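Local structure of RsbT co-antagonist protein RsbRA (Bacillus subtilis, 2BNL) at residues Y49-E60 and F119-I127; T6-N14 and R94-K102. The protein acts in the stressosome as a positive regulator of sigma-B during salt and heat stress, stimulating RsbT kinase activity toward RsbS in vitro. One frame throughout, in Å; residues are numbered along the deposited sequence.

Interaction 1 of 2, residues Y49-E60 and F119-I127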
loop_
_atom_site.group_PDB
_atom_site.type_symbol
_atom_site.label_atom_id
_atom_site.label_comp_id
_atom_site.label_asym_id
_atom_site.label_seq_id
_atom_site.Cartn_x
_atom_site.Cartn_y
_atom_site.Cartn_z
ATOM N N TYR A 49 4.595 3.080 15.500
ATOM C CA TYR A 49 4.680 3.574 14.057
ATOM C C TYR A 49 5.328 4.928 13.877
ATOM O O TYR A 49 6.215 5.110 13.031
ATOM C CB TYR A 49 3.296 3.653 13.495
ATOM C CG TYR A 49 3.219 3.927 12.045
ATOM C CD1 TYR A 49 3.674 3.000 11.109
ATOM C CD2 TYR A 49 2.661 5.076 11.581
ATOM C CE1 TYR A 49 3.555 3.212 9.736
ATOM C CE2 TYR A 49 2.557 5.303 10.171
ATOM C CZ TYR A 49 3.002 4.352 9.272
ATOM O OH TYR A 49 2.816 4.584 7.932
ATOM N N ILE A 50 4.911 5.902 14.698
ATOM C CA ILE A 50 5.572 7.193 14.639
ATOM C C ILE A 50 7.128 7.067 14.883
ATOM O O ILE A 50 7.900 7.779 14.251
ATOM C CB ILE A 50 4.967 8.256 15.634
ATOM C CG1 ILE A 50 3.515 8.555 15.312
ATOM C CG2 ILE A 50 5.542 9.728 15.448
ATOM C CD1 ILE A 50 2.559 9.212 16.518
ATOM N N ASP A 51 7.518 6.248 15.838
ATOM C CA ASP A 51 8.923 6.027 16.185
ATOM C C ASP A 51 9.679 5.453 14.966
ATOM O O ASP A 51 10.779 5.869 14.724
ATOM C CB ASP A 51 9.089 5.039 17.319
ATOM C CG ASP A 51 8.828 5.643 18.694
ATOM O OD1 ASP A 51 8.502 6.830 18.805
ATOM O OD2 ASP A 51 8.974 4.866 19.646
ATOM N N ILE A 52 9.038 4.570 14.217
ATOM C CA ILE A 52 9.527 4.123 12.880
ATOM C C ILE A 52 9.733 5.255 11.885
ATOM O O ILE A 52 10.813 5.372 11.278
ATOM C CB ILE A 52 8.683 2.996 12.271
ATOM C CG1 ILE A 52 8.822 1.704 13.106
ATOM C CG2 ILE A 52 8.997 2.804 10.802
ATOM C CD1 ILE A 52 7.606 0.762 13.047
ATOM N N LEU A 53 8.761 6.134 11.807
ATOM C CA LEU A 53 8.821 7.231 10.893
ATOM C C LEU A 53 9.990 8.115 11.243
ATOM O O LEU A 53 10.730 8.532 10.346
ATOM C CB LEU A 53 7.494 8.010 10.895
ATOM C CG LEU A 53 6.231 7.286 10.530
ATOM C CD1 LEU A 53 5.042 8.280 10.625
ATOM C CD2 LEU A 53 6.220 6.567 9.275
ATOM N N LEU A 54 10.170 8.398 12.537
ATOM C CA LEU A 54 11.209 9.348 12.997
ATOM C C LEU A 54 12.674 8.816 12.741
ATOM O O LEU A 54 13.593 9.583 12.728
ATOM C CB LEU A 54 10.926 9.726 14.468
ATOM C CG LEU A 54 9.704 10.662 14.584
ATOM C CD1 LEU A 54 9.447 10.914 16.045
ATOM C CD2 LEU A 54 9.853 12.041 13.806
ATOM N N LEU A 55 12.825 7.500 12.572
ATOM C CA LEU A 55 14.072 6.830 12.205
ATOM C C LEU A 55 14.271 6.736 10.717
ATOM O O LEU A 55 15.300 6.339 10.302
ATOM C CB LEU A 55 14.062 5.403 12.782
ATOM C CG LEU A 55 14.121 5.288 14.298
ATOM C CD1 LEU A 55 13.764 3.827 14.720
ATOM C CD2 LEU A 55 15.525 5.689 14.798
ATOM N N SER A 56 13.263 7.074 9.933
ATOM C CA SER A 56 13.188 6.771 8.455
ATOM C C SER A 56 13.380 7.916 7.470
ATOM O O SER A 56 12.840 7.904 6.327
ATOM C CB SER A 56 11.892 6.010 8.175
ATOM O OG SER A 56 11.844 4.819 8.907
ATOM N N VAL A 57 14.103 8.963 7.883
ATOM C CA VAL A 57 14.201 10.143 6.998
ATOM C C VAL A 57 14.914 9.807 5.633
ATOM O O VAL A 57 14.562 10.363 4.640
ATOM C CB VAL A 57 14.887 11.376 7.696
ATOM C CG1 VAL A 57 16.359 11.228 7.794
ATOM C CG2 VAL A 57 14.545 12.648 7.011
ATOM N N LYS A 58 15.846 8.870 5.669
ATOM C CA LYS A 58 16.584 8.443 4.508
ATOM C C LYS A 58 15.796 7.370 3.786
ATOM O O LYS A 58 15.487 7.491 2.598
ATOM C CB LYS A 58 17.943 7.942 4.923
ATOM C CG LYS A 58 18.862 7.585 3.735
ATOM C CD LYS A 58 20.159 6.925 4.227
ATOM C CE LYS A 58 20.982 6.482 2.991
ATOM N NZ LYS A 58 22.418 6.861 2.967
ATOM N N ASP A 59 15.411 6.323 4.520
ATOM C CA ASP A 59 14.737 5.170 3.956
ATOM C C ASP A 59 14.305 4.307 5.122
ATOM O O ASP A 59 14.544 4.635 6.310
ATOM C CB ASP A 59 15.597 4.390 2.917
ATOM C CG ASP A 59 16.847 3.936 3.407
ATOM O OD1 ASP A 59 17.011 3.545 4.577
ATOM O OD2 ASP A 59 17.788 4.019 2.619
ATOM N N GLU A 60 13.772 3.151 4.748
ATOM C CA GLU A 60 13.243 2.182 5.680
ATOM C C GLU A 60 14.247 1.254 6.391
ATOM O O GLU A 60 13.873 0.408 7.251
ATOM C CB GLU A 60 12.153 1.350 4.956
ATOM C CG GLU A 60 12.693 0.322 4.031
ATOM C CD GLU A 60 12.898 0.773 2.652
ATOM O OE1 GLU A 60 13.205 1.969 2.433
ATOM O OE2 GLU A 60 12.570 -0.043 1.746
ATOM N N PHE A 119 7.914 9.400 1.226
ATOM C CA PHE A 119 8.334 9.075 2.597
ATOM C C PHE A 119 7.744 7.767 3.129
ATOM O O PHE A 119 8.453 6.929 3.653
ATOM C CB PHE A 119 8.048 10.254 3.477
ATOM C CG PHE A 119 8.408 10.055 4.890
ATOM C CD1 PHE A 119 9.707 9.962 5.268
ATOM C CD2 PHE A 119 7.402 9.797 5.841
ATOM C CE1 PHE A 119 10.059 9.768 6.666
ATOM C CE2 PHE A 119 7.715 9.548 7.145
ATOM C CZ PHE A 119 9.037 9.568 7.588
ATOM N N PHE A 120 6.418 7.595 3.014
ATOM C CA PHE A 120 5.703 6.517 3.639
ATOM C C PHE A 120 5.726 5.216 2.872
ATOM O O PHE A 120 5.768 4.161 3.486
ATOM C CB PHE A 120 4.216 6.955 3.768
ATOM C CG PHE A 120 3.958 7.786 4.970
ATOM C CD1 PHE A 120 3.785 7.204 6.216
ATOM C CD2 PHE A 120 3.985 9.191 4.905
ATOM C CE1 PHE A 120 3.484 8.050 7.348
ATOM C CE2 PHE A 120 3.712 9.954 6.080
ATOM C CZ PHE A 120 3.505 9.366 7.259
ATOM N N SER A 121 5.688 5.287 1.526
ATOM C CA SER A 121 5.512 4.085 0.705
ATOM C C SER A 121 6.556 2.967 1.029
ATOM O O SER A 121 6.181 1.898 1.401
ATOM C CB SER A 121 5.513 4.383 -0.846
ATOM O OG SER A 121 5.092 3.226 -1.514
ATOM N N PRO A 122 7.855 3.283 1.004
ATOM C CA PRO A 122 8.853 2.214 1.373
ATOM C C PRO A 122 8.791 1.664 2.837
ATOM O O PRO A 122 9.102 0.510 3.111
ATOM C CB PRO A 122 10.203 2.896 1.076
ATOM C CG PRO A 122 9.953 4.371 1.096
ATOM C CD PRO A 122 8.483 4.593 0.715
ATOM N N ILE A 123 8.409 2.532 3.764
ATOM C CA ILE A 123 8.159 2.108 5.147
ATOM C C ILE A 123 7.011 1.147 5.231
ATOM O O ILE A 123 7.115 0.032 5.749
ATOM C CB ILE A 123 7.846 3.301 6.041
ATOM C CG1 ILE A 123 8.990 4.263 6.069
ATOM C CG2 ILE A 123 7.456 2.863 7.423
ATOM C CD1 ILE A 123 8.708 5.735 6.715
ATOM N N ASN A 124 5.877 1.554 4.646
ATOM C CA ASN A 124 4.702 0.669 4.683
ATOM C C ASN A 124 4.876 -0.636 3.969
ATOM O O ASN A 124 4.364 -1.641 4.433
ATOM C CB ASN A 124 3.412 1.387 4.118
ATOM C CG ASN A 124 3.002 2.577 4.972
ATOM O OD1 ASN A 124 3.403 2.657 6.164
ATOM N ND2 ASN A 124 2.241 3.485 4.394
ATOM N N THR A 125 5.525 -0.614 2.820
ATOM C CA THR A 125 5.807 -1.881 2.051
ATOM C C THR A 125 6.680 -2.835 2.877
ATOM O O THR A 125 6.494 -4.026 2.879
ATOM C CB THR A 125 6.423 -1.640 0.685
ATOM O OG1 THR A 125 7.710 -1.023 0.813
ATOM C CG2 THR A 125 5.497 -0.875 -0.223
ATOM N N GLU A 126 7.586 -2.277 3.631
ATOM C CA GLU A 126 8.497 -3.068 4.459
ATOM C C GLU A 126 7.692 -3.621 5.650
ATOM O O GLU A 126 7.907 -4.721 6.115
ATOM C CB GLU A 126 9.588 -2.168 4.980
ATOM C CG GLU A 126 10.737 -2.919 5.596
ATOM C CD GLU A 126 11.362 -3.927 4.620
ATOM O OE1 GLU A 126 11.473 -3.528 3.455
ATOM O OE2 GLU A 126 11.585 -5.110 5.015
ATOM N N ILE A 127 6.844 -2.811 6.220
ATOM C CA ILE A 127 5.921 -3.360 7.198
ATOM C C ILE A 127 5.073 -4.532 6.660
ATOM O O ILE A 127 4.900 -5.594 7.352
ATOM C CB ILE A 127 5.041 -2.243 7.887
ATOM C CG1 ILE A 127 5.866 -1.259 8.699
ATOM C CG2 ILE A 127 3.886 -2.883 8.726
ATOM C CD1 ILE A 127 5.126 -0.008 9.094
HETATM O O HOH W 1 0.976 5.480 6.078
HETATM O O HOH W 2 11.291 6.789 4.348
#
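With chi1 at -171°, Tyr49 swings its ring along the carbonyl side of its own helix and reaches Asn124, whose side chain, CG anti to the carbonyl carbon, comes across to meet it. This is helix packing inside the nonheme globin fold of the N-terminal domain: the end of helix 39-54 and the loop after it lie against helix 109-135, the short axes at 125°. Tyr49 OH donates to Asn124 OD1 at 2.7 Å, in the carbonyl plane and on a lone pair, with ring and amide 18° from coplanar. A water closes the triangle, donating to Tyr49 OH and accepting from Asn124 ND2. The same hydroxyl meets the edge of the Phe120 ring, while Ile127 CD1 sits at the tyrosine's own edge, 3.6 Å from Tyr49 CE1. A phenylalanine in place of Tyr49 would probably leave the buried Asn124 OD1 without its donor and the water without one of its anchors.

Both Leu53 methyls pack against Phe120 CE1, CD1 at 3.6 Å, and CD2 also reaches Ile123 CD1 and lies over a face of the Tyr49 ring. That isoleucine methyl also touches Ser56 CB at 3.5 Å. Phe119 CZ meets Leu53 O at the ring edge, in plane, at 3.4 Å. Glu60 runs across Pro122, OE1 being 3.4 Å from Pro122 CB. Its carboxylate is near that of Glu126, but Lys82 of the second subunit makes salt bridges to both, probably easing their repulsion. A second water spans the loop and the helix, donating to Ser56 O at 2.7 Å and Phe119 O at 2.9 Å.

Interaction 2 of 2, residues T6-N14 and R94-K102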
loop_
_atom_site.group_PDB
_atom_site.type_symbol
_atom_site.label_atom_id
_atom_site.label_comp_id
_atom_site.label_asym_id
_atom_site.label_seq_id
_atom_site.Cartn_x
_atom_site.Cartn_y
_atom_site.Cartn_z
ATOM N N THR A 6 10.502 17.942 4.371
ATOM C CA THR A 6 9.230 18.625 4.625
ATOM C C THR A 6 8.229 17.749 5.442
ATOM O O THR A 6 7.696 18.183 6.426
ATOM C CB THR A 6 8.568 19.130 3.254
ATOM O OG1 THR A 6 9.450 20.076 2.669
ATOM C CG2 THR A 6 7.253 19.895 3.564
ATOM N N VAL A 7 8.010 16.507 5.022
ATOM C CA VAL A 7 7.110 15.631 5.693
ATOM C C VAL A 7 7.683 15.263 7.041
ATOM O O VAL A 7 7.006 15.276 8.051
ATOM C CB VAL A 7 6.790 14.390 4.801
ATOM C CG1 VAL A 7 6.087 13.282 5.549
ATOM C CG2 VAL A 7 5.969 14.859 3.520
ATOM N N TYR A 8 8.961 14.887 7.058
ATOM C CA TYR A 8 9.587 14.493 8.350
ATOM C C TYR A 8 9.411 15.578 9.385
ATOM O O TYR A 8 9.003 15.309 10.529
ATOM C CB TYR A 8 11.108 14.119 8.134
ATOM C CG TYR A 8 11.809 13.631 9.386
ATOM C CD1 TYR A 8 11.953 12.242 9.621
ATOM C CD2 TYR A 8 12.166 14.521 10.404
ATOM C CE1 TYR A 8 12.545 11.784 10.745
ATOM C CE2 TYR A 8 12.739 14.066 11.593
ATOM C CZ TYR A 8 12.934 12.695 11.745
ATOM O OH TYR A 8 13.454 12.191 12.886
ATOM N N GLN A 9 9.730 16.823 9.011
ATOM C CA GLN A 9 9.581 17.948 9.913
ATOM C C GLN A 9 8.176 18.181 10.444
ATOM O O GLN A 9 7.990 18.472 11.588
ATOM C CB GLN A 9 10.130 19.183 9.264
ATOM C CG GLN A 9 9.494 20.449 9.760
ATOM C CD GLN A 9 10.001 21.747 9.076
ATOM O OE1 GLN A 9 10.019 21.924 7.811
ATOM N NE2 GLN A 9 10.396 22.636 9.913
ATOM N N PHE A 10 7.171 17.962 9.605
ATOM C CA PHE A 10 5.844 18.110 10.048
ATOM C C PHE A 10 5.496 17.033 11.043
ATOM O O PHE A 10 4.897 17.299 12.062
ATOM C CB PHE A 10 4.863 18.141 8.841
ATOM C CG PHE A 10 3.472 18.422 9.246
ATOM C CD1 PHE A 10 2.974 19.720 9.210
ATOM C CD2 PHE A 10 2.662 17.413 9.729
ATOM C CE1 PHE A 10 1.653 19.956 9.625
ATOM C CE2 PHE A 10 1.358 17.660 10.160
ATOM C CZ PHE A 10 0.851 18.915 10.104
ATOM N N ILE A 11 5.905 15.805 10.802
ATOM C CA ILE A 11 5.686 14.738 11.776
ATOM C C ILE A 11 6.383 15.054 13.057
ATOM O O ILE A 11 5.728 14.943 14.110
ATOM C CB ILE A 11 6.099 13.346 11.253
ATOM C CG1 ILE A 11 5.269 13.020 9.993
ATOM C CG2 ILE A 11 6.048 12.226 12.381
ATOM C CD1 ILE A 11 5.987 11.902 9.144
ATOM N N ALA A 12 7.689 15.452 13.015
ATOM C CA ALA A 12 8.441 15.775 14.218
ATOM C C ALA A 12 7.752 16.872 15.062
ATOM O O ALA A 12 7.760 16.754 16.275
ATOM C CB ALA A 12 9.851 16.174 13.912
ATOM N N GLU A 13 7.143 17.888 14.414
ATOM C CA GLU A 13 6.538 19.017 15.081
ATOM C C GLU A 13 5.106 18.791 15.546
ATOM O O GLU A 13 4.620 19.589 16.259
ATOM C CB GLU A 13 6.569 20.263 14.182
ATOM C CG GLU A 13 7.955 20.710 14.036
ATOM C CD GLU A 13 8.195 21.647 12.880
ATOM O OE1 GLU A 13 7.229 21.939 12.103
ATOM O OE2 GLU A 13 9.409 22.027 12.724
ATOM N N ASN A 14 4.512 17.661 15.194
ATOM C CA ASN A 14 3.071 17.412 15.426
ATOM C C ASN A 14 2.842 16.038 15.981
ATOM O O ASN A 14 1.866 15.390 15.637
ATOM C CB ASN A 14 2.340 17.615 14.104
ATOM C CG ASN A 14 2.387 19.121 13.646
ATOM O OD1 ASN A 14 1.659 19.953 14.199
ATOM N ND2 ASN A 14 3.238 19.450 12.640
ATOM N N ARG A 94 -4.908 10.916 6.329
ATOM C CA ARG A 94 -5.242 11.796 7.361
ATOM C C ARG A 94 -4.190 12.838 7.666
ATOM O O ARG A 94 -4.523 13.964 7.971
ATOM C CB ARG A 94 -5.699 11.009 8.574
ATOM C CG ARG A 94 -7.107 10.405 8.270
ATOM C CD ARG A 94 -7.784 9.692 9.433
ATOM N NE ARG A 94 -8.819 8.757 8.913
ATOM C CZ ARG A 94 -9.820 8.221 9.625
ATOM N NH1 ARG A 94 -10.009 8.547 10.904
ATOM N NH2 ARG A 94 -10.663 7.397 9.046
ATOM N N LEU A 95 -2.930 12.474 7.511
ATOM C CA LEU A 95 -1.827 13.404 7.617
ATOM C C LEU A 95 -1.887 14.398 6.429
ATOM O O LEU A 95 -1.676 15.622 6.584
ATOM C CB LEU A 95 -0.506 12.612 7.653
ATOM C CG LEU A 95 0.716 13.497 7.343
ATOM C CD1 LEU A 95 0.906 14.334 8.587
ATOM C CD2 LEU A 95 1.958 12.765 7.043
ATOM N N TYR A 96 -2.209 13.889 5.232
ATOM C CA TYR A 96 -2.440 14.761 4.124
ATOM C C TYR A 96 -3.461 15.886 4.426
ATOM O O TYR A 96 -3.200 17.058 4.210
ATOM C CB TYR A 96 -2.820 13.990 2.851
ATOM C CG TYR A 96 -3.388 14.906 1.811
ATOM C CD1 TYR A 96 -2.541 15.717 1.011
ATOM C CD2 TYR A 96 -4.762 15.010 1.638
ATOM C CE1 TYR A 96 -3.055 16.545 0.079
ATOM C CE2 TYR A 96 -5.288 15.880 0.693
ATOM C CZ TYR A 96 -4.410 16.612 -0.090
ATOM O OH TYR A 96 -4.926 17.407 -1.037
ATOM N N THR A 97 -4.601 15.526 4.938
ATOM C CA THR A 97 -5.676 16.526 5.269
ATOM C C THR A 97 -5.092 17.592 6.242
ATOM O O THR A 97 -5.253 18.782 5.999
ATOM C CB THR A 97 -6.842 15.793 5.877
ATOM O OG1 THR A 97 -7.319 14.809 4.959
ATOM C CG2 THR A 97 -8.037 16.724 6.225
ATOM N N LYS A 98 -4.357 17.150 7.294
ATOM C CA LYS A 98 -3.694 18.057 8.228
ATOM C C LYS A 98 -2.738 18.984 7.534
ATOM O O LYS A 98 -2.820 20.216 7.692
ATOM C CB LYS A 98 -2.911 17.357 9.372
ATOM C CG LYS A 98 -3.714 16.534 10.348
ATOM C CD LYS A 98 -5.086 17.202 10.647
ATOM C CE LYS A 98 -5.899 16.612 11.847
ATOM N NZ LYS A 98 -7.220 17.244 11.752
HETATM N N MSE A 99 -1.814 18.411 6.786
HETATM C CA MSE A 99 -0.793 19.207 6.113
HETATM C C MSE A 99 -1.336 20.113 5.023
HETATM O O MSE A 99 -0.858 21.235 4.822
HETATM C CB MSE A 99 0.260 18.280 5.497
HETATM C CG MSE A 99 1.089 17.639 6.555
HETATM SE SE MSE A 99 2.658 16.692 5.779
HETATM C CE MSE A 99 3.767 18.383 5.218
ATOM N N ASN A 100 -2.336 19.615 4.297
ATOM C CA ASN A 100 -2.866 20.299 3.138
ATOM C C ASN A 100 -3.579 21.551 3.543
ATOM O O ASN A 100 -3.560 22.540 2.799
ATOM C CB ASN A 100 -3.877 19.469 2.372
ATOM C CG ASN A 100 -4.239 20.106 1.044
ATOM O OD1 ASN A 100 -3.357 20.543 0.269
ATOM N ND2 ASN A 100 -5.508 20.060 0.716
ATOM N N ASP A 101 -4.217 21.485 4.704
ATOM C CA ASP A 101 -4.862 22.638 5.268
ATOM C C ASP A 101 -3.899 23.670 5.782
ATOM O O ASP A 101 -4.252 24.796 6.000
ATOM C CB ASP A 101 -5.996 22.207 6.208
ATOM C CG ASP A 101 -7.181 21.670 5.388
ATOM O OD1 ASP A 101 -7.769 22.507 4.621
ATOM O OD2 ASP A 101 -7.456 20.438 5.395
ATOM N N LYS A 102 -2.633 23.322 5.855
ATOM C CA LYS A 102 -1.610 24.343 5.962
ATOM C C LYS A 102 -1.001 24.438 4.561
ATOM O O LYS A 102 0.033 25.053 4.364
ATOM C CB LYS A 102 -0.627 23.958 7.073
ATOM C CG LYS A 102 -1.309 23.833 8.464
ATOM C CD LYS A 102 -0.615 22.852 9.386
ATOM C CE LYS A 102 0.819 23.328 9.759
ATOM N NZ LYS A 102 1.271 22.818 11.123
HETATM O O HOH W 3 4.333 22.207 11.936
#
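Phe10 lies flat against Met99, a selenomethionine in this model, in a Met-aromatic contact of the globin-like domain, where segment 6-13 crosses segment 94-100 at 91°, on helices 5-13 and 81-100. The tight half of the contact is this ring and its apolar neighbours. Met99 CG stands over the ring centre, 3.5 Å from the Phe10 centroid and 8° off the normal, a CH-pi contact; SE follows obliquely at 4.4 Å from the same centroid. A bend at chi3 turns the terminal methyl back toward the first helix, where Met99 CE comes within 3.8 Å of Phe10 CB. Leu95 CD1 packs obliquely at Phe10 CE2, 3.7 Å away, while its other methyl, CD2, makes looser contacts with Val7 and Ile11 on the buried side.

Packing thins toward solvent. Thr6 is grazed only by the Met99 methyl. Lys102, exposed and poorly ordered, reaches back past the ring with its CD at the edge, in plane, and its NZ placed obliquely, 3.3 Å from Phe10 CE1. Beyond it the contact becomes polar and watery: one water accepts from Asn14 ND2 and, as modelled, from Lys102 NZ, and donates to Glu13 OE1. Asn14 belongs to both halves. Its amide nitrogen lies over the ring face opposite Met99, so the phenyl is sandwiched, and Asn14 ND2 is held there by donating to Phe10 O at 2.8 Å, with an N-H...acceptor angle of 160°.

Overall arrangement
Interaction 1 is the more central and more buried contact, joining helix 39-54 and its following loop to helix 109-135; interaction 2 lies nearer the surface, between helix 5-13 and helix 81-100. The four helices differ, yet the two contacts share one hydrophobic core: Phe119 packs on Ile11, Phe120 on Leu95, and Tyr8 OH probably hydrogen-bonds to Leu54 O. Their chemistry follows their place. Both use water, but only interaction 1 has a direct side-chain hydrogen bond between its segments, and it has an acidic margin at the second subunit, whereas interaction 2 is apolar across its middle. The segments alternate along the chain, so the two contacts cross in sequence.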